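Long-range contacts in VgrG protein (Vibrio cholerae, PDB 4E1C), which probably cross-links actin inside host cells, using ATP and magnesium to drive the joining of actin subunits through an isopeptide bond: residues A[23-28]-A[175-180]; A[245-250]-A[261-266]; A[279-284]-A[346-351]. All coordinates share one frame; numbering follows the deposited sequence. Where two conformers were deposited one is given.

Overall arrangement
Along the chain the three contacts come in series: interaction 1 closes before interaction 2 opens, and interaction 2 closes before interaction 3. Interactions 1 and 3 have centres about 10 Å apart and share a sheet, in which strand 167-180 runs between strands 24-32 and 345-352. They touch directly, with Val-177 N 2.8 Å from Phe-350 O, and both contact the same ADP, so they build adjacent parts of the nucleotide site. Interaction 2 lies about 28 Å from interaction 1 and 21 Å from interaction 3, centre to centre. It closes the loop between helices 221-245 and 269-275, away from the nucleotide.

Interaction 1: A[23-28]-A[175-180]; sequences SSIGIE and ATVGVA. With MG (magnesium ion), chain E; ADP (adenosine-5'-diphosphate), chain B.
Ser-24 and Gly-178 meet through their flat peptide groups: Ser-24 N donates to Gly-178 O at 2.8 Å, in the carbonyl plane, whereas Gly-178 N reaches Ser-24 O from 37° above the plane. Gly-26 and Thr-176 repeat the reciprocal pair, one donor in plane and the other tilted. This is a regular antiparallel pairing of strands 24-32 and 167-180, whose segment directions make an angle of 163°.

The two sheet faces differ in chemistry. On one, the non-hydrogen-bonded pairs Ile-25/Val-177 and Ile-27/Ala-175 present apolar groups; Ile-25 CD1 rests on Val-177 CG2 at 3.9 Å, while Tyr-362 lies against Ile-25 and Pro-364 against Ile-27. The opposite face, formed by Ser-24, Gly-26, Thr-176 and Gly-178, carries the ADP. With chi1 at 50°, Ser-24 OG comes in at the adenine edge, close to the ring plane, and donates to N1 at 2.8 Å. Thr-176 CG2 sits on the side of the adenine that Leu-349 covers, but beyond the rim, near N3 and ribose O4'. Gly-26 CA comes to 3.2 Å from ribose O2'.

At the phosphate end, Glu-28 OE2 ligates the magnesium ion of chain E. Glu-28 OE1 accepts a 2.6 Å bond from a water, whose oxygen also lies 2.7 Å from Thr-176 OG1 and is hydrogen-bonded to ribose O3'.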
# COMPACT_ATOMS: atom_id res chain seq x y z
N SER A 23 8.57 -7.70 12.21
CA SER A 23 8.21 -6.67 11.24
C SER A 23 8.41 -7.15 9.79
O SER A 23 9.35 -7.90 9.49
CB SER A 23 8.97 -5.38 11.50
OG SER A 23 10.37 -5.58 11.44
N SER A 24 7.51 -6.72 8.90
CA SER A 24 7.55 -7.11 7.49
C SER A 24 7.61 -5.93 6.55
O SER A 24 7.28 -4.81 6.93
CB SER A 24 6.37 -8.02 7.17
OG SER A 24 5.18 -7.43 7.63
N ILE A 25 8.04 -6.18 5.31
CA ILE A 25 8.18 -5.16 4.28
C ILE A 25 7.77 -5.69 2.91
O ILE A 25 8.07 -6.83 2.57
CB ILE A 25 9.59 -4.50 4.30
CG1 ILE A 25 9.67 -3.26 3.35
CG2 ILE A 25 10.73 -5.52 4.04
CD1 ILE A 25 10.64 -2.15 3.76
N GLY A 26 7.05 -4.86 2.17
CA GLY A 26 6.63 -5.10 0.80
C GLY A 26 7.01 -3.89 0.00
O GLY A 26 7.15 -2.80 0.57
N ILE A 27 7.24 -4.06 -1.30
CA ILE A 27 7.60 -2.95 -2.18
C ILE A 27 6.68 -2.91 -3.40
O ILE A 27 6.08 -3.92 -3.75
CB ILE A 27 9.11 -2.91 -2.55
CG1 ILE A 27 9.56 -4.15 -3.38
CG2 ILE A 27 10.01 -2.65 -1.32
CD1 ILE A 27 10.93 -4.03 -4.12
N GLU A 28 6.54 -1.72 -4.01
CA GLU A 28 5.77 -1.47 -5.23
C GLU A 28 6.68 -0.70 -6.14
O GLU A 28 7.34 0.24 -5.69
CB GLU A 28 4.51 -0.65 -4.95
CG GLU A 28 3.42 -1.42 -4.23
CD GLU A 28 2.35 -0.52 -3.63
OE1 GLU A 28 2.64 0.19 -2.64
OE2 GLU A 28 1.22 -0.53 -4.16
N ALA A 175 7.20 1.65 -0.44
CA ALA A 175 7.50 0.56 0.46
C ALA A 175 6.36 0.53 1.48
O ALA A 175 5.84 1.58 1.83
CB ALA A 175 8.83 0.80 1.16
N THR A 176 5.95 -0.69 1.91
CA THR A 176 4.90 -0.90 2.91
C THR A 176 5.50 -1.68 4.06
O THR A 176 6.07 -2.74 3.83
CB THR A 176 3.64 -1.55 2.29
OG1 THR A 176 3.05 -0.65 1.35
CG2 THR A 176 2.57 -1.88 3.35
N VAL A 177 5.37 -1.17 5.29
CA VAL A 177 5.95 -1.79 6.46
C VAL A 177 4.82 -2.28 7.33
O VAL A 177 3.86 -1.54 7.55
CB VAL A 177 6.96 -0.84 7.19
CG1 VAL A 177 7.39 -1.39 8.56
CG2 VAL A 177 8.18 -0.54 6.31
N GLY A 178 4.95 -3.49 7.84
CA GLY A 178 3.98 -4.10 8.74
C GLY A 178 4.63 -4.36 10.09
O GLY A 178 5.71 -4.92 10.13
N VAL A 179 4.00 -3.89 11.18
CA VAL A 179 4.50 -4.07 12.55
C VAL A 179 3.35 -4.55 13.44
O VAL A 179 2.19 -4.29 13.13
CB VAL A 179 5.14 -2.76 13.15
CG1 VAL A 179 6.41 -2.35 12.43
CG2 VAL A 179 4.14 -1.60 13.21
N ALA A 180 3.69 -5.19 14.57
CA ALA A 180 2.71 -5.59 15.59
C ALA A 180 2.05 -4.32 16.09
O ALA A 180 2.74 -3.35 16.42
CB ALA A 180 3.41 -6.30 16.75
MG MG E . -0.21 -1.89 -5.61
PB ADP B . -2.92 -2.19 -3.97
O1B ADP B . -3.85 -1.89 -2.87
O2B ADP B . -3.65 -3.04 -5.05
O3B ADP B . -2.40 -0.89 -4.61
PA ADP B . -1.63 -4.28 -2.38
O1A ADP B . -2.80 -4.24 -1.47
O2A ADP B . -1.65 -5.57 -3.21
O3A ADP B . -1.68 -3.03 -3.39
O5' ADP B . -0.30 -4.22 -1.52
C5' ADP B . 0.56 -3.08 -1.49
C4' ADP B . 1.83 -3.44 -0.75
O4' ADP B . 1.53 -4.09 0.50
C3' ADP B . 2.84 -4.33 -1.48
O3' ADP B . 4.11 -3.68 -1.46
C2' ADP B . 2.87 -5.60 -0.63
O2' ADP B . 4.07 -6.33 -0.60
C1' ADP B . 2.58 -4.99 0.74
N9 ADP B . 2.21 -5.94 1.77
C8 ADP B . 1.18 -6.84 1.76
N7 ADP B . 1.10 -7.56 2.85
C5 ADP B . 2.14 -7.10 3.64
C6 ADP B . 2.58 -7.43 4.93
N6 ADP B . 2.00 -8.38 5.69
N1 ADP B . 3.65 -6.77 5.43
C2 ADP B . 4.24 -5.84 4.68
N3 ADP B . 3.92 -5.44 3.45
C4 ADP B . 2.85 -6.11 2.98
O HOH W 1 4.35 -0.87 -0.97

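Interaction 2: A[245-250]-A[261-266]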
# COMPACT_ATOMS: atom_id res chain seq x y z
N PHE A 245 -8.86 19.53 2.29
CA PHE A 245 -9.20 19.12 0.94
C PHE A 245 -10.71 19.12 0.60
O PHE A 245 -11.07 18.84 -0.54
CB PHE A 245 -8.54 17.77 0.64
CG PHE A 245 -7.04 17.82 0.54
CD1 PHE A 245 -6.42 18.31 -0.61
CD2 PHE A 245 -6.23 17.31 1.55
CE1 PHE A 245 -5.02 18.32 -0.72
CE2 PHE A 245 -4.84 17.31 1.43
CZ PHE A 245 -4.24 17.82 0.29
N GLY A 246 -11.57 19.44 1.57
CA GLY A 246 -13.02 19.46 1.35
C GLY A 246 -13.55 18.08 1.01
O GLY A 246 -14.15 17.87 -0.06
N ILE A 247 -13.29 17.12 1.89
CA ILE A 247 -13.68 15.72 1.68
C ILE A 247 -15.01 15.42 2.38
O ILE A 247 -15.17 15.75 3.55
CB ILE A 247 -12.55 14.75 2.11
CG1 ILE A 247 -11.19 15.09 1.39
CG2 ILE A 247 -12.94 13.27 1.88
CD1 ILE A 247 -9.94 14.48 2.08
N TYR A 248 -15.94 14.76 1.67
CA TYR A 248 -17.23 14.31 2.22
C TYR A 248 -16.96 13.05 3.07
O TYR A 248 -16.59 12.01 2.54
CB TYR A 248 -18.25 14.02 1.08
CG TYR A 248 -18.85 15.29 0.51
CD1 TYR A 248 -18.17 16.04 -0.46
CD2 TYR A 248 -20.07 15.77 0.97
CE1 TYR A 248 -18.69 17.25 -0.94
CE2 TYR A 248 -20.61 16.97 0.49
CZ TYR A 248 -19.91 17.71 -0.46
OH TYR A 248 -20.45 18.88 -0.92
N ILE A 249 -17.09 13.17 4.40
CA ILE A 249 -16.84 12.05 5.32
C ILE A 249 -18.17 11.70 5.94
O ILE A 249 -18.75 12.55 6.62
CB ILE A 249 -15.77 12.34 6.44
CG1 ILE A 249 -14.49 12.97 5.89
CG2 ILE A 249 -15.48 11.06 7.29
CD1 ILE A 249 -13.52 12.03 5.20
N ASN A 250 -18.63 10.46 5.72
CA ASN A 250 -19.93 9.99 6.20
C ASN A 250 -21.00 11.00 5.78
O ASN A 250 -21.16 11.23 4.59
CB ASN A 250 -19.90 9.78 7.73
CG ASN A 250 -19.94 8.36 8.19
OD1 ASN A 250 -19.68 7.40 7.44
ND2 ASN A 250 -20.20 8.20 9.47
N PRO A 261 -14.85 21.69 -2.07
CA PRO A 261 -14.23 20.38 -2.35
C PRO A 261 -13.05 20.53 -3.32
O PRO A 261 -13.18 21.15 -4.38
CB PRO A 261 -15.39 19.57 -2.95
CG PRO A 261 -16.60 20.20 -2.36
CD PRO A 261 -16.29 21.66 -2.36
N ASN A 262 -11.89 20.05 -2.90
CA ASN A 262 -10.61 20.21 -3.59
C ASN A 262 -9.90 18.87 -3.85
O ASN A 262 -8.75 18.84 -4.29
CB ASN A 262 -9.76 21.15 -2.70
CG ASN A 262 -8.38 21.50 -3.17
OD1 ASN A 262 -8.17 21.83 -4.34
ND2 ASN A 262 -7.43 21.46 -2.24
N ALA A 263 -10.60 17.75 -3.58
CA ALA A 263 -10.08 16.39 -3.81
C ALA A 263 -11.26 15.47 -4.08
O ALA A 263 -12.40 15.82 -3.74
CB ALA A 263 -9.30 15.90 -2.59
N ASN A 264 -11.01 14.31 -4.70
CA ASN A 264 -12.07 13.37 -5.04
C ASN A 264 -12.50 12.48 -3.88
O ASN A 264 -13.47 11.74 -4.01
CB ASN A 264 -11.72 12.56 -6.31
CG ASN A 264 -11.60 13.38 -7.58
OD1 ASN A 264 -10.74 13.12 -8.44
ND2 ASN A 264 -12.45 14.39 -7.74
N GLY A 265 -11.79 12.51 -2.77
CA GLY A 265 -12.11 11.70 -1.60
C GLY A 265 -10.86 11.34 -0.85
O GLY A 265 -9.80 11.88 -1.14
N LEU A 266 -11.00 10.40 0.11
CA LEU A 266 -9.88 9.90 0.94
C LEU A 266 -8.80 9.17 0.14
O LEU A 266 -7.61 9.28 0.47
CB LEU A 266 -10.41 9.01 2.07
CG LEU A 266 -11.18 9.71 3.20
CD1 LEU A 266 -11.85 8.70 4.12
CD2 LEU A 266 -10.30 10.69 3.99
O HOH W 2 -14.52 16.24 -2.14
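Ile-247 packs on Gly-265 and Leu-266, joining segments 245-250 and 261-266, two irregular parts of one loop. From its CB the side chain forks. CG2, anti to the backbone N (chi1 -55° for the other branch, CG1), lies 3.9 Å from Gly-265 CA and 4.2 Å from Leu-266 CG. CG1 passes loosely by Ala-263 CB, and its terminal CD1 ends 4.1 Å from Gly-265 O. Val-271 of helix 269-275 touches both Ile-247 and Ala-263, tying the loop to that helix.

Farther along, Ile-249 CD1 meets Leu-266 CD2 at 3.7 Å, the two side chains crossing at about a right angle beside Tyr-321 of helix 312-323. At the other end, Phe-245 CB abuts Ala-263 CB at 3.8 Å, and the phenyl and Asn-262 amide planes are only 16° apart, with ND2 approaching CD1 obliquely.

Gly-246, with positive phi (64°), breaks the helical path after helix 221-245, and its carbonyl O receives a CA-H...O contact from Pro-261 CA. The two segments are joined directly by Asn-262 N, which donates to Phe-245 O at 2.8 Å. A second link is indirect: one water donates to both Gly-246 O and Ala-263 O, each at 2.7 Å. The polar links are therefore main-chain and water-mediated, while side chains contribute mostly apolar packing, and together they fix the path of the loop.

Interaction 3: A[279-284]-A[346-351]; sequences PRTKPS and LAILFE. With MG (magnesium ion), chain D; ADP (adenosine-5'-diphosphate), chain B.
Leu-349 O is gripped by two donors: Arg-280 N at 2.7 Å, approaching from 39° above the carbonyl plane, and a water at 2.8 Å that also accepts from Thr-281 N. The same water lies over one face of the Phe-350 ring, toward its rim, while Ile-348 CD1 lies in plane at the ring edge. Pro-279 faces Phe-350 as an antiparallel non-hydrogen-bonded pair, its CA 3.7 Å from Phe-350 CD1. The regular strand stops at Pro-279, but Arg-280 N and the Thr-281 side chain continue the contact.

Thr-281 OG1, anti to the carbonyl carbon (chi1 -54°), accepts from Leu-349 N at 2.9 Å and is also hydrogen-bonded to Ile-333 O; since that partner is a carbonyl, the hydroxyl both gives and receives. CG2 packs on Ile-348 CG2, the two side chains crossing at about a right angle.

Arg-280 bends at chi2 and chi3, bringing CG and CD across Glu-351 and turning the guanidinium toward the ADP phosphates. Its plane stands 90° to the Glu-351 carboxylate, and the 3.8 Å separation of Arg-280 NE and Glu-351 OE1 is a long, purely electrostatic pairing; a water joins the two by accepting from NE and donating to OE1. NH1 is held by His-331 O. NH2 is merely near the phosphates, 3.5 Å from ADP O1B, which lies oblique to the guanidinium, whereas O1A lies at its edge, in plane. Leu-349 CD2 meets the adenine, 3.4 Å from C5.

Glu-351 OE2 ligates the magnesium ion of chain D together with Gln-174, and is hydrogen-bonded to Arg-353. The Arg-280 guanidinium thus lies beside the diphosphate and Glu-351 on the metal, so their charges would probably balance in part, consistent with a site for phosphate chemistry.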
# COMPACT_ATOMS: atom_id res chain seq x y z
N PRO A 279 -1.46 4.96 6.72
CA PRO A 279 -2.00 3.76 7.38
C PRO A 279 -2.77 2.95 6.34
O PRO A 279 -3.54 3.52 5.55
CB PRO A 279 -2.92 4.32 8.47
CG PRO A 279 -2.40 5.73 8.71
CD PRO A 279 -2.04 6.19 7.32
N ARG A 280 -2.46 1.64 6.25
CA ARG A 280 -3.03 0.72 5.28
C ARG A 280 -3.99 -0.28 5.90
O ARG A 280 -4.59 -1.05 5.17
CB ARG A 280 -1.91 0.00 4.51
CG ARG A 280 -1.12 0.93 3.55
CD ARG A 280 -1.94 1.37 2.33
NE ARG A 280 -2.30 0.22 1.49
CZ ARG A 280 -3.54 -0.23 1.32
NH1 ARG A 280 -4.56 0.40 1.89
NH2 ARG A 280 -3.77 -1.29 0.56
N THR A 281 -4.12 -0.27 7.25
CA THR A 281 -4.98 -1.16 8.03
C THR A 281 -6.17 -0.37 8.60
O THR A 281 -6.00 0.78 9.01
CB THR A 281 -4.16 -1.91 9.11
OG1 THR A 281 -3.06 -2.60 8.51
CG2 THR A 281 -4.99 -2.91 9.90
N LYS A 282 -7.36 -1.00 8.60
CA LYS A 282 -8.61 -0.45 9.13
C LYS A 282 -8.41 -0.05 10.59
O LYS A 282 -8.09 -0.91 11.40
CB LYS A 282 -9.72 -1.51 9.00
CG LYS A 282 -11.09 -1.08 9.55
CD LYS A 282 -12.11 -2.24 9.46
CE LYS A 282 -12.41 -2.64 8.02
NZ LYS A 282 -13.49 -3.64 7.94
N PRO A 283 -8.56 1.24 10.96
CA PRO A 283 -8.32 1.64 12.36
C PRO A 283 -9.06 0.85 13.43
O PRO A 283 -8.47 0.53 14.47
CB PRO A 283 -8.68 3.14 12.37
CG PRO A 283 -8.36 3.58 10.96
CD PRO A 283 -8.86 2.42 10.12
N SER A 284 -10.33 0.46 13.19
CA SER A 284 -11.14 -0.26 14.18
C SER A 284 -10.59 -1.64 14.59
O SER A 284 -10.99 -2.16 15.63
CB SER A 284 -12.60 -0.35 13.73
OG SER A 284 -12.75 -1.19 12.60
N LEU A 346 -2.28 -8.94 15.89
CA LEU A 346 -2.59 -8.00 14.82
C LEU A 346 -1.37 -7.24 14.33
O LEU A 346 -0.61 -6.67 15.12
CB LEU A 346 -3.71 -7.01 15.25
CG LEU A 346 -4.00 -5.83 14.28
CD1 LEU A 346 -4.72 -6.30 12.99
CD2 LEU A 346 -4.79 -4.76 14.96
N ALA A 347 -1.18 -7.25 13.00
CA ALA A 347 -0.15 -6.44 12.36
C ALA A 347 -0.90 -5.28 11.71
O ALA A 347 -2.02 -5.46 11.22
CB ALA A 347 0.61 -7.22 11.29
N ILE A 348 -0.31 -4.08 11.76
CA ILE A 348 -0.84 -2.87 11.16
C ILE A 348 0.19 -2.40 10.17
O ILE A 348 1.39 -2.50 10.44
CB ILE A 348 -1.28 -1.78 12.20
CG1 ILE A 348 -0.16 -1.45 13.23
CG2 ILE A 348 -2.61 -2.21 12.86
CD1 ILE A 348 -0.43 -0.19 14.15
N LEU A 349 -0.26 -1.99 8.97
CA LEU A 349 0.61 -1.64 7.86
C LEU A 349 0.60 -0.18 7.48
O LEU A 349 -0.39 0.53 7.66
CB LEU A 349 0.23 -2.52 6.65
CG LEU A 349 0.92 -3.89 6.57
CD1 LEU A 349 0.43 -4.85 7.65
CD2 LEU A 349 0.63 -4.52 5.26
N PHE A 350 1.72 0.27 6.91
CA PHE A 350 1.92 1.65 6.53
C PHE A 350 2.67 1.73 5.23
O PHE A 350 3.71 1.09 5.07
CB PHE A 350 2.70 2.39 7.65
CG PHE A 350 2.00 2.31 8.98
CD1 PHE A 350 1.05 3.26 9.35
CD2 PHE A 350 2.26 1.25 9.85
CE1 PHE A 350 0.36 3.14 10.56
CE2 PHE A 350 1.55 1.12 11.05
CZ PHE A 350 0.61 2.07 11.40
N GLU A 351 2.16 2.58 4.31
CA GLU A 351 2.77 2.80 3.01
C GLU A 351 3.57 4.09 3.03
O GLU A 351 3.04 5.15 3.40
CB GLU A 351 1.66 2.87 1.94
CG GLU A 351 2.13 3.14 0.52
CD GLU A 351 1.00 3.33 -0.46
OE1 GLU A 351 -0.05 2.66 -0.32
OE2 GLU A 351 1.16 4.14 -1.40
MG MG D . 1.13 2.69 -3.55
PB ADP B . -2.92 -2.19 -3.97
O1B ADP B . -3.85 -1.89 -2.87
O2B ADP B . -3.65 -3.04 -5.05
O3B ADP B . -2.40 -0.89 -4.61
PA ADP B . -1.63 -4.28 -2.38
O1A ADP B . -2.80 -4.24 -1.47
O2A ADP B . -1.65 -5.57 -3.21
O3A ADP B . -1.68 -3.03 -3.39
O5' ADP B . -0.30 -4.22 -1.52
C5' ADP B . 0.56 -3.08 -1.49
C4' ADP B . 1.83 -3.44 -0.75
O4' ADP B . 1.53 -4.09 0.50
C3' ADP B . 2.84 -4.33 -1.48
O3' ADP B . 4.11 -3.68 -1.46
C2' ADP B . 2.87 -5.60 -0.63
O2' ADP B . 4.07 -6.33 -0.60
C1' ADP B . 2.58 -4.99 0.74
N9 ADP B . 2.21 -5.94 1.77
C8 ADP B . 1.18 -6.84 1.76
N7 ADP B . 1.10 -7.56 2.85
C5 ADP B . 2.14 -7.10 3.64
C6 ADP B . 2.58 -7.43 4.93
N6 ADP B . 2.00 -8.38 5.69
N1 ADP B . 3.65 -6.77 5.43
C2 ADP B . 4.24 -5.84 4.68
N3 ADP B . 3.92 -5.44 3.45
C4 ADP B . 2.85 -6.11 2.98
O HOH W 3 0.50 -0.44 0.62
O HOH W 4 -2.37 0.92 9.57